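Local coordinates for nitroreductase family protein (Clostridium novyi, PDB 3G14) that probably acts as an oxidoreductase of the nitroreductase family, whose members typically use bound FMN to carry electrons to their substrates, at residues D59-I64 with A70-V75; H110-A115 with T122-A127; R24-K29 with T116-G121. All coordinates share one frame; numbering follows the deposited sequence. Where two conformers were deposited one is given.

Interaction 1. Residues D59-I64 with A70-V75; sequences DIANAI and AASEAV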
loop_
_atom_site.group_PDB
_atom_site.type_symbol
_atom_site.label_atom_id
_atom_site.label_comp_id
_atom_site.label_asym_id
_atom_site.label_seq_id
_atom_site.Cartn_x
_atom_site.Cartn_y
_atom_site.Cartn_z
ATOM N N ASP B 59 22.895 6.085 -12.344
ATOM C CA ASP B 59 23.140 6.410 -10.918
ATOM C C ASP B 59 22.269 5.542 -10.002
ATOM O O ASP B 59 22.744 5.000 -8.995
ATOM C CB ASP B 59 22.793 7.869 -10.596
ATOM C CG ASP B 59 23.781 8.885 -11.172
ATOM O OD1 ASP B 59 24.952 8.548 -11.442
ATOM O OD2 ASP B 59 23.341 10.040 -11.349
ATOM N N ILE B 60 20.991 5.409 -10.364
ATOM C CA ILE B 60 20.065 4.596 -9.550
ATOM C C ILE B 60 20.479 3.129 -9.579
ATOM O O ILE B 60 20.551 2.458 -8.534
ATOM C CB ILE B 60 18.591 4.768 -9.970
ATOM C CG1 ILE B 60 18.130 6.221 -9.737
ATOM C CG2 ILE B 60 17.709 3.777 -9.222
ATOM C CD1 ILE B 60 16.816 6.522 -10.378
ATOM N N ALA B 61 20.786 2.618 -10.777
ATOM C CA ALA B 61 21.255 1.227 -10.955
ATOM C C ALA B 61 22.455 0.923 -10.069
ATOM O O ALA B 61 22.507 -0.132 -9.422
ATOM C CB ALA B 61 21.620 0.978 -12.432
ATOM N N ASN B 62 23.421 1.838 -10.042
ATOM C CA ASN B 62 24.590 1.664 -9.206
ATOM C C ASN B 62 24.311 1.684 -7.696
ATOM O O ASN B 62 25.081 1.108 -6.927
ATOM C CB ASN B 62 25.674 2.665 -9.544
ATOM C CG ASN B 62 26.337 2.386 -10.917
ATOM O OD1 ASN B 62 26.468 1.223 -11.344
ATOM N ND2 ASN B 62 26.786 3.460 -11.579
ATOM N N ALA B 63 23.246 2.371 -7.280
ATOM C CA ALA B 63 22.866 2.512 -5.852
ATOM C C ALA B 63 22.099 1.304 -5.278
ATOM O O ALA B 63 22.046 1.124 -4.079
ATOM C CB ALA B 63 22.033 3.805 -5.658
ATOM N N ILE B 64 21.466 0.530 -6.133
ATOM C CA ILE B 64 20.690 -0.618 -5.727
ATOM C C ILE B 64 21.564 -1.705 -5.061
ATOM O O ILE B 64 22.679 -1.983 -5.510
ATOM C CB ILE B 64 19.811 -1.140 -6.905
ATOM C CG1 ILE B 64 18.761 -0.113 -7.264
ATOM C CG2 ILE B 64 19.172 -2.471 -6.524
ATOM C CD1 ILE B 64 17.998 -0.384 -8.580
ATOM N N ALA B 70 19.482 -8.052 -11.268
ATOM C CA ALA B 70 18.231 -8.010 -12.034
ATOM C C ALA B 70 17.499 -6.654 -11.863
ATOM O O ALA B 70 17.033 -6.057 -12.847
ATOM C CB ALA B 70 17.325 -9.193 -11.671
ATOM N N ALA B 71 17.422 -6.162 -10.617
ATOM C CA ALA B 71 16.763 -4.875 -10.342
ATOM C C ALA B 71 17.507 -3.702 -11.014
ATOM O O ALA B 71 16.897 -2.840 -11.656
ATOM C CB ALA B 71 16.624 -4.644 -8.781
ATOM N N SER B 72 18.836 -3.681 -10.872
ATOM C CA SER B 72 19.679 -2.639 -11.459
ATOM C C SER B 72 19.443 -2.639 -12.954
ATOM O O SER B 72 19.231 -1.570 -13.539
ATOM C CB SER B 72 21.156 -2.904 -11.168
ATOM O OG SER B 72 21.460 -2.594 -9.820
ATOM N N GLU B 73 19.412 -3.825 -13.565
ATOM C CA GLU B 73 19.222 -3.924 -15.033
ATOM C C GLU B 73 17.832 -3.485 -15.462
ATOM O O GLU B 73 17.713 -2.846 -16.519
ATOM C CB GLU B 73 19.532 -5.326 -15.539
ATOM C CG GLU B 73 20.991 -5.643 -15.335
ATOM C CD GLU B 73 21.345 -7.072 -15.534
ATOM O OE1 GLU B 73 20.489 -7.845 -16.022
ATOM O OE2 GLU B 73 22.522 -7.396 -15.242
ATOM N N ALA B 74 16.810 -3.740 -14.615
ATOM C CA ALA B 74 15.425 -3.314 -14.905
ATOM C C ALA B 74 15.368 -1.754 -14.999
ATOM O O ALA B 74 14.752 -1.177 -15.904
ATOM C CB ALA B 74 14.434 -3.828 -13.827
ATOM N N VAL B 75 16.078 -1.093 -14.104
ATOM C CA VAL B 75 16.169 0.361 -14.111
ATOM C C VAL B 75 16.950 0.863 -15.338
ATOM O O VAL B 75 16.585 1.869 -15.950
ATOM C CB VAL B 75 16.818 0.918 -12.802
ATOM C CG1 VAL B 75 17.163 2.428 -12.969
ATOM C CG2 VAL B 75 15.845 0.716 -11.543
#
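I64 and V75 meet at the apolar centre of this helix-helix contact, CD1 of the isoleucine lying 3.8 Å from CG2 of the valine. The second methyl of V75 serves a different neighbour: chi1 of 168° sets CG1 anti to the backbone N, directed at I60, 4.0 Å from I60 CG2, the two side chains meeting at about a right angle. One beta-branched residue thus fills the groove between two isoleucines four positions apart, I60 in the last turn of the first helix and I64 just past its end. The other branch of I64 is used too: its CG2 rests 4.0 Å from the CB of A71. Small residues let the backbones come close: A61 and S72 are only 4.2 Å apart between their CA atoms, and the methyl of A61 lies against the CB and carbonyl O of S72. At the polar edge, S72 OG donates a hydrogen bond of 2.7 Å to A61 O. The hydroxyl approaches at a C=O...O angle of 133°, tilted 20° from the carbonyl plane, and its oxygen also touches I64 CB. Serine suits this place because it is short enough for the tight approach and supplies a donor to a carbonyl near the C-terminal end of the first helix. Beyond the pair, L148 of strand 144-151 packs against both I60 and V75, joining the helices to the sheet. The short axes of 59-63 and 70-75 run 8.3 Å apart, nearly antiparallel, which makes this a close-packed helical hairpin on the sheet of the nitroreductase alpha/beta fold.

Interaction 2. Residues H110-A115 with T122-A127; sequences HIVLGA and TCWIAA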
loop_
_atom_site.group_PDB
_atom_site.type_symbol
_atom_site.label_atom_id
_atom_site.label_comp_id
_atom_site.label_asym_id
_atom_site.label_seq_id
_atom_site.Cartn_x
_atom_site.Cartn_y
_atom_site.Cartn_z
ATOM N N HIS B 110 -0.761 1.886 -5.523
ATOM C CA HIS B 110 -1.652 2.449 -6.540
ATOM C C HIS B 110 -0.886 2.673 -7.865
ATOM O O HIS B 110 -1.420 2.398 -8.952
ATOM C CB HIS B 110 -2.355 3.752 -6.048
ATOM C CG HIS B 110 -3.493 3.512 -5.096
ATOM N ND1 HIS B 110 -4.655 4.267 -5.109
ATOM C CD2 HIS B 110 -3.617 2.656 -4.054
ATOM C CE1 HIS B 110 -5.465 3.832 -4.151
ATOM N NE2 HIS B 110 -4.855 2.870 -3.490
ATOM N N ILE B 111 0.365 3.141 -7.763
ATOM C CA ILE B 111 1.251 3.307 -8.961
ATOM C C ILE B 111 1.416 1.961 -9.648
ATOM O O ILE B 111 1.173 1.813 -10.863
ATOM C CB ILE B 111 2.669 3.810 -8.578
ATOM C CG1 ILE B 111 2.621 5.202 -7.919
ATOM C CG2 ILE B 111 3.603 3.827 -9.818
ATOM C CD1 ILE B 111 2.277 6.318 -8.853
ATOM N N VAL B 112 1.832 0.983 -8.847
ATOM C CA VAL B 112 2.115 -0.376 -9.330
ATOM C C VAL B 112 0.877 -1.026 -9.955
ATOM O O VAL B 112 0.920 -1.531 -11.089
ATOM C CB VAL B 112 2.758 -1.237 -8.189
ATOM C CG1 VAL B 112 2.649 -2.756 -8.475
ATOM C CG2 VAL B 112 4.198 -0.781 -7.925
ATOM N N LEU B 113 -0.242 -1.008 -9.235
ATOM C CA LEU B 113 -1.451 -1.582 -9.805
ATOM C C LEU B 113 -1.973 -0.796 -11.015
ATOM O O LEU B 113 -2.467 -1.371 -12.009
ATOM C CB LEU B 113 -2.516 -1.708 -8.735
ATOM C CG LEU B 113 -2.222 -2.674 -7.611
ATOM C CD1 LEU B 113 -3.272 -2.464 -6.539
ATOM C CD2 LEU B 113 -2.172 -4.170 -8.130
ATOM N N GLY B 114 -1.880 0.522 -10.952
ATOM C CA GLY B 114 -2.273 1.338 -12.084
ATOM C C GLY B 114 -1.427 1.089 -13.331
ATOM O O GLY B 114 -1.962 1.015 -14.444
ATOM N N ALA B 115 -0.110 0.931 -13.139
ATOM C CA ALA B 115 0.791 0.526 -14.253
ATOM C C ALA B 115 0.313 -0.747 -14.910
ATOM O O ALA B 115 0.255 -0.819 -16.128
ATOM C CB ALA B 115 2.235 0.326 -13.777
ATOM N N THR B 122 6.107 -3.285 -13.608
ATOM C CA THR B 122 6.807 -2.608 -12.523
ATOM C C THR B 122 7.556 -3.647 -11.688
ATOM O O THR B 122 7.413 -4.864 -11.877
ATOM C CB THR B 122 5.819 -1.879 -11.577
ATOM O OG1 THR B 122 4.768 -2.783 -11.251
ATOM C CG2 THR B 122 5.252 -0.624 -12.220
ATOM N N CYS B 123 8.376 -3.159 -10.772
ATOM C CA CYS B 123 9.053 -4.043 -9.844
ATOM C C CYS B 123 9.396 -3.251 -8.609
ATOM O O CYS B 123 10.134 -2.286 -8.689
ATOM C CB CYS B 123 10.322 -4.621 -10.481
ATOM S SG CYS B 123 11.128 -5.863 -9.453
ATOM N N TRP B 124 8.824 -3.623 -7.461
ATOM C CA TRP B 124 9.168 -2.927 -6.197
ATOM C C TRP B 124 10.634 -3.041 -5.870
ATOM O O TRP B 124 11.179 -4.133 -5.785
ATOM C CB TRP B 124 8.370 -3.495 -5.040
ATOM C CG TRP B 124 7.018 -2.932 -4.840
ATOM C CD1 TRP B 124 5.846 -3.370 -5.403
ATOM C CD2 TRP B 124 6.653 -1.920 -3.893
ATOM N NE1 TRP B 124 4.781 -2.641 -4.923
ATOM C CE2 TRP B 124 5.247 -1.727 -4.011
ATOM C CE3 TRP B 124 7.374 -1.116 -3.020
ATOM C CZ2 TRP B 124 4.551 -0.784 -3.245
ATOM C CZ3 TRP B 124 6.672 -0.185 -2.228
ATOM C CH2 TRP B 124 5.277 -0.034 -2.356
ATOM N N ILE B 125 11.300 -1.913 -5.679
ATOM C CA ILE B 125 12.713 -1.917 -5.207
ATOM C C ILE B 125 12.859 -1.016 -3.989
ATOM O O ILE B 125 12.618 0.204 -4.075
ATOM C CB ILE B 125 13.679 -1.445 -6.351
ATOM C CG1 ILE B 125 13.547 -2.323 -7.614
ATOM C CG2 ILE B 125 15.158 -1.300 -5.813
ATOM C CD1 ILE B 125 14.077 -1.682 -8.925
ATOM N N ALA B 126 13.288 -1.590 -2.855
ATOM C CA ALA B 126 13.351 -0.894 -1.587
ATOM C C ALA B 126 14.770 -0.853 -0.993
ATOM O O ALA B 126 15.001 -0.111 -0.032
ATOM C CB ALA B 126 12.430 -1.536 -0.583
ATOM N N ALA B 127 15.685 -1.654 -1.553
ATOM C CA ALA B 127 17.070 -1.791 -1.019
ATOM C C ALA B 127 18.085 -1.043 -1.889
ATOM O O ALA B 127 18.374 -1.446 -3.012
ATOM C CB ALA B 127 17.471 -3.265 -0.933
HETATM O O HOH W 1 2.934 -3.434 -13.092
#
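V112 is the first residue along helix segment 110-115 to make a substantial contact with the 122-127 loop, and it pushes its two methyls between T122 and W124. CG1 lies 3.5 Å from the hydroxyl oxygen OG1 of T122. CG2 turns instead to the indole, coming 3.6 Å from W124 NE1 and 4.0 Å from W124 CD1, an oblique approach to the pyrrole part of the ring. The indole N-H is nevertheless paired elsewhere, with the carboxylate of E109 earlier on the same helix. A branched valine therefore provides apolar surface beside a polar ring atom whose hydrogen bond is already made. The carbonyl O of V112 faces a water that bonds T122 OG1 at 2.7 Å and gives a weak, long bond of 3.4 Å to V112 O, while T116 OG1 also bonds this carbonyl. Further on, A115 presents its CB to T122 CG2 at 3.5 Å; a small methyl suits so close an approach. Threonine can serve both neighbours because its branches diverge: with chi1 at 48°, OG1 lies between the backbone N and carbonyl carbon and faces V112 and the water, while CG2 is directed to A115. T122 and W124 also touch strand 144-151 through T149 and A147. In the second subunit, I106 packs on W124 and E109 bonds H110. The long helix 99-117, sandwiched between its own sheet and the partner subunit, is characteristic of the dimeric nitroreductase fold, and here V112 and A115 receive the loop returning from its C-terminus.

Interaction 3. Residues R24-K29 with T116-G121; sequences RDKLLK and TDEGYG. With ACT (acetate ion), chain G.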
loop_
_atom_site.group_PDB
_atom_site.type_symbol
_atom_site.label_atom_id
_atom_site.label_comp_id
_atom_site.label_asym_id
_atom_site.label_seq_id
_atom_site.Cartn_x
_atom_site.Cartn_y
_atom_site.Cartn_z
ATOM N N ARG B 24 2.257 9.436 -22.355
ATOM C CA ARG B 24 2.163 10.485 -21.325
ATOM C C ARG B 24 0.816 10.468 -20.589
ATOM O O ARG B 24 0.758 10.630 -19.363
ATOM C CB ARG B 24 2.396 11.870 -21.961
ATOM C CG ARG B 24 2.419 13.031 -20.962
ATOM C CD ARG B 24 2.908 14.325 -21.618
ATOM N NE ARG B 24 3.087 15.389 -20.625
ATOM C CZ ARG B 24 2.096 16.143 -20.149
ATOM N NH1 ARG B 24 0.845 15.973 -20.570
ATOM N NH2 ARG B 24 2.347 17.081 -19.252
ATOM N N ASP B 25 -0.267 10.285 -21.346
ATOM C CA ASP B 25 -1.612 10.250 -20.780
ATOM C C ASP B 25 -1.769 9.060 -19.806
ATOM O O ASP B 25 -2.374 9.191 -18.727
ATOM C CB ASP B 25 -2.644 10.151 -21.894
ATOM C CG ASP B 25 -2.652 8.784 -22.568
ATOM O OD1 ASP B 25 -1.608 8.409 -23.168
ATOM O OD2 ASP B 25 -3.693 8.077 -22.463
ATOM N N LYS B 26 -1.212 7.909 -20.186
ATOM C CA LYS B 26 -1.268 6.724 -19.323
ATOM C C LYS B 26 -0.475 6.955 -18.046
ATOM O O LYS B 26 -0.965 6.665 -16.969
ATOM C CB LYS B 26 -0.770 5.472 -20.038
ATOM C CG LYS B 26 -1.623 4.969 -21.223
ATOM C CD LYS B 26 -1.231 3.520 -21.537
ATOM C CE LYS B 26 -1.635 3.042 -22.917
ATOM N NZ LYS B 26 -2.745 3.794 -23.481
ATOM N N LEU B 27 0.730 7.509 -18.155
ATOM C CA LEU B 27 1.499 7.913 -16.964
ATOM C C LEU B 27 0.720 8.856 -16.040
ATOM O O LEU B 27 0.719 8.689 -14.802
ATOM C CB LEU B 27 2.778 8.622 -17.376
ATOM C CG LEU B 27 3.697 9.091 -16.230
ATOM C CD1 LEU B 27 4.158 7.924 -15.332
ATOM C CD2 LEU B 27 4.852 9.850 -16.810
ATOM N N LEU B 28 0.070 9.861 -16.612
ATOM C CA LEU B 28 -0.600 10.787 -15.736
ATOM C C LEU B 28 -1.829 10.135 -15.062
ATOM O O LEU B 28 -2.151 10.496 -13.941
ATOM C CB LEU B 28 -0.904 12.104 -16.430
ATOM C CG LEU B 28 0.341 12.901 -16.869
ATOM C CD1 LEU B 28 -0.091 14.108 -17.675
ATOM C CD2 LEU B 28 1.229 13.342 -15.685
ATOM N N LYS B 29 -2.461 9.158 -15.719
ATOM C CA LYS B 29 -3.556 8.365 -15.103
ATOM C C LYS B 29 -3.044 7.508 -13.926
ATOM O O LYS B 29 -3.684 7.434 -12.892
ATOM C CB LYS B 29 -4.266 7.467 -16.124
ATOM C CG LYS B 29 -5.237 8.204 -17.041
ATOM C CD LYS B 29 -6.145 7.219 -17.835
ATOM C CE LYS B 29 -5.496 6.765 -19.145
ATOM N NZ LYS B 29 -6.143 5.553 -19.763
ATOM N N THR B 116 0.023 -1.766 -14.099
ATOM C CA THR B 116 -0.491 -3.034 -14.595
ATOM C C THR B 116 -1.764 -2.845 -15.441
ATOM O O THR B 116 -1.872 -3.373 -16.554
ATOM C CB THR B 116 -0.801 -3.995 -13.438
ATOM O OG1 THR B 116 0.355 -4.125 -12.589
ATOM C CG2 THR B 116 -1.247 -5.353 -13.989
ATOM N N ASP B 117 -2.714 -2.085 -14.900
ATOM C CA ASP B 117 -3.942 -1.681 -15.613
ATOM C C ASP B 117 -3.688 -1.023 -16.970
ATOM O O ASP B 117 -4.484 -1.215 -17.897
ATOM C CB ASP B 117 -4.753 -0.749 -14.677
ATOM C CG ASP B 117 -6.017 -0.230 -15.292
ATOM O OD1 ASP B 117 -6.904 -1.035 -15.594
ATOM O OD2 ASP B 117 -6.118 0.999 -15.473
ATOM N N GLU B 118 -2.628 -0.223 -17.071
ATOM C CA GLU B 118 -2.275 0.505 -18.306
ATOM C C GLU B 118 -1.341 -0.294 -19.228
ATOM O O GLU B 118 -0.941 0.197 -20.283
ATOM C CB GLU B 118 -1.649 1.874 -17.971
ATOM C CG GLU B 118 -2.532 2.845 -17.168
ATOM C CD GLU B 118 -3.847 3.215 -17.816
ATOM O OE1 GLU B 118 -3.951 3.131 -19.046
ATOM O OE2 GLU B 118 -4.768 3.626 -17.065
ATOM N N GLY B 119 -1.022 -1.530 -18.845
ATOM C CA GLY B 119 -0.271 -2.436 -19.701
ATOM C C GLY B 119 1.223 -2.322 -19.528
ATOM O O GLY B 119 1.994 -2.703 -20.430
ATOM N N TYR B 120 1.621 -1.803 -18.363
ATOM C CA TYR B 120 3.019 -1.612 -18.008
ATOM C C TYR B 120 3.447 -2.512 -16.850
ATOM O O TYR B 120 2.697 -2.744 -15.916
ATOM C CB TYR B 120 3.291 -0.137 -17.658
ATOM C CG TYR B 120 3.056 0.837 -18.804
ATOM C CD1 TYR B 120 3.621 0.621 -20.055
ATOM C CD2 TYR B 120 2.291 1.984 -18.609
ATOM C CE1 TYR B 120 3.399 1.519 -21.103
ATOM C CE2 TYR B 120 2.062 2.896 -19.644
ATOM C CZ TYR B 120 2.614 2.655 -20.891
ATOM O OH TYR B 120 2.393 3.556 -21.909
ATOM N N GLY B 121 4.679 -2.994 -16.932
ATOM C CA GLY B 121 5.336 -3.720 -15.863
ATOM C C GLY B 121 5.994 -2.783 -14.838
ATOM O O GLY B 121 6.392 -1.675 -15.156
HETATM C C ACT G . -8.333 3.147 -17.653
HETATM O O ACT G . -8.079 2.036 -17.146
HETATM O OXT ACT G . -7.338 3.827 -17.958
HETATM C CH3 ACT G . -9.728 3.660 -17.861
#
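K29 reaches E118 through a salt bridge, NZ to OE1 at 3.3 Å, whose hydrogen bond is weak. The contact joins the first turns of helix 24-35 to the Schellman motif that ends helix 99-117 in this nitroreductase fold. The same ammonium makes a shorter bond of 2.8 Å to OXT of an acetate ion, probably from the crystallisation liquor. E118 OE2 also lies 2.7 Å from that OXT, and D117 OD2 is 2.8 Å from the other acetate oxygen, O; oxygens this close suggest that an acid group of each pair holds a proton. A lysine beside this cluster would probably offset some of its negative charge. Its length suits the role: K29 bends at chi3 (-87°), taking NZ to both the ion and the glutamate, while E118 is folded at chi2 (-59°) and crosses the lysine at about a right angle.

Nearer the backbone, K26 contributes mainly its hydrocarbon chain. CD passes 3.6 Å from E118 O, and CB lies at the edge of the Y120 ring, near its plane, 3.8 Å from CE2. Lysine suits its partly exposed place and tyrosine its buried one, since each combines apolar surface with a polar end. The phenol OH is bonded to the backbone N of D23, just before the helix, and I30, I22 and L151 pack round the ring. Outward again, G119 turns the chain with a positive phi of 89°, a backbone shape that calls for glycine and lets E118 and Y120, on either side of it in sequence, both meet helix 24-35. D117 OD1 is held by the backbone N of M2, and Y5 of the second subunit packs on K29. At the seam between the lysine and the tyrosine, K26 CD lies 3.6 Å from Y120 OH.

From the N terminus, helix 24-35 comes first, but its contact waits 86 residues until 116-121 closes the large loop of interaction 3. Within that loop lies interaction 1, a short hairpin formed by 59-64 and 70-75 across a five-residue connection. Interaction 2 opens at 110-115, before interaction 3 closes, and closes at 122-127, after it; the two therefore cross and share helix 99-117, with a probable hydrogen bond from Y120 N to A115 O at their junction. Segment 122-127 itself reaches interaction 1, where I125 packs on A71, V75 and I64. Together they tie the hairpin, the long helix and helix 24-35 around the sheet, and interactions 2 and 3 also touch the second subunit.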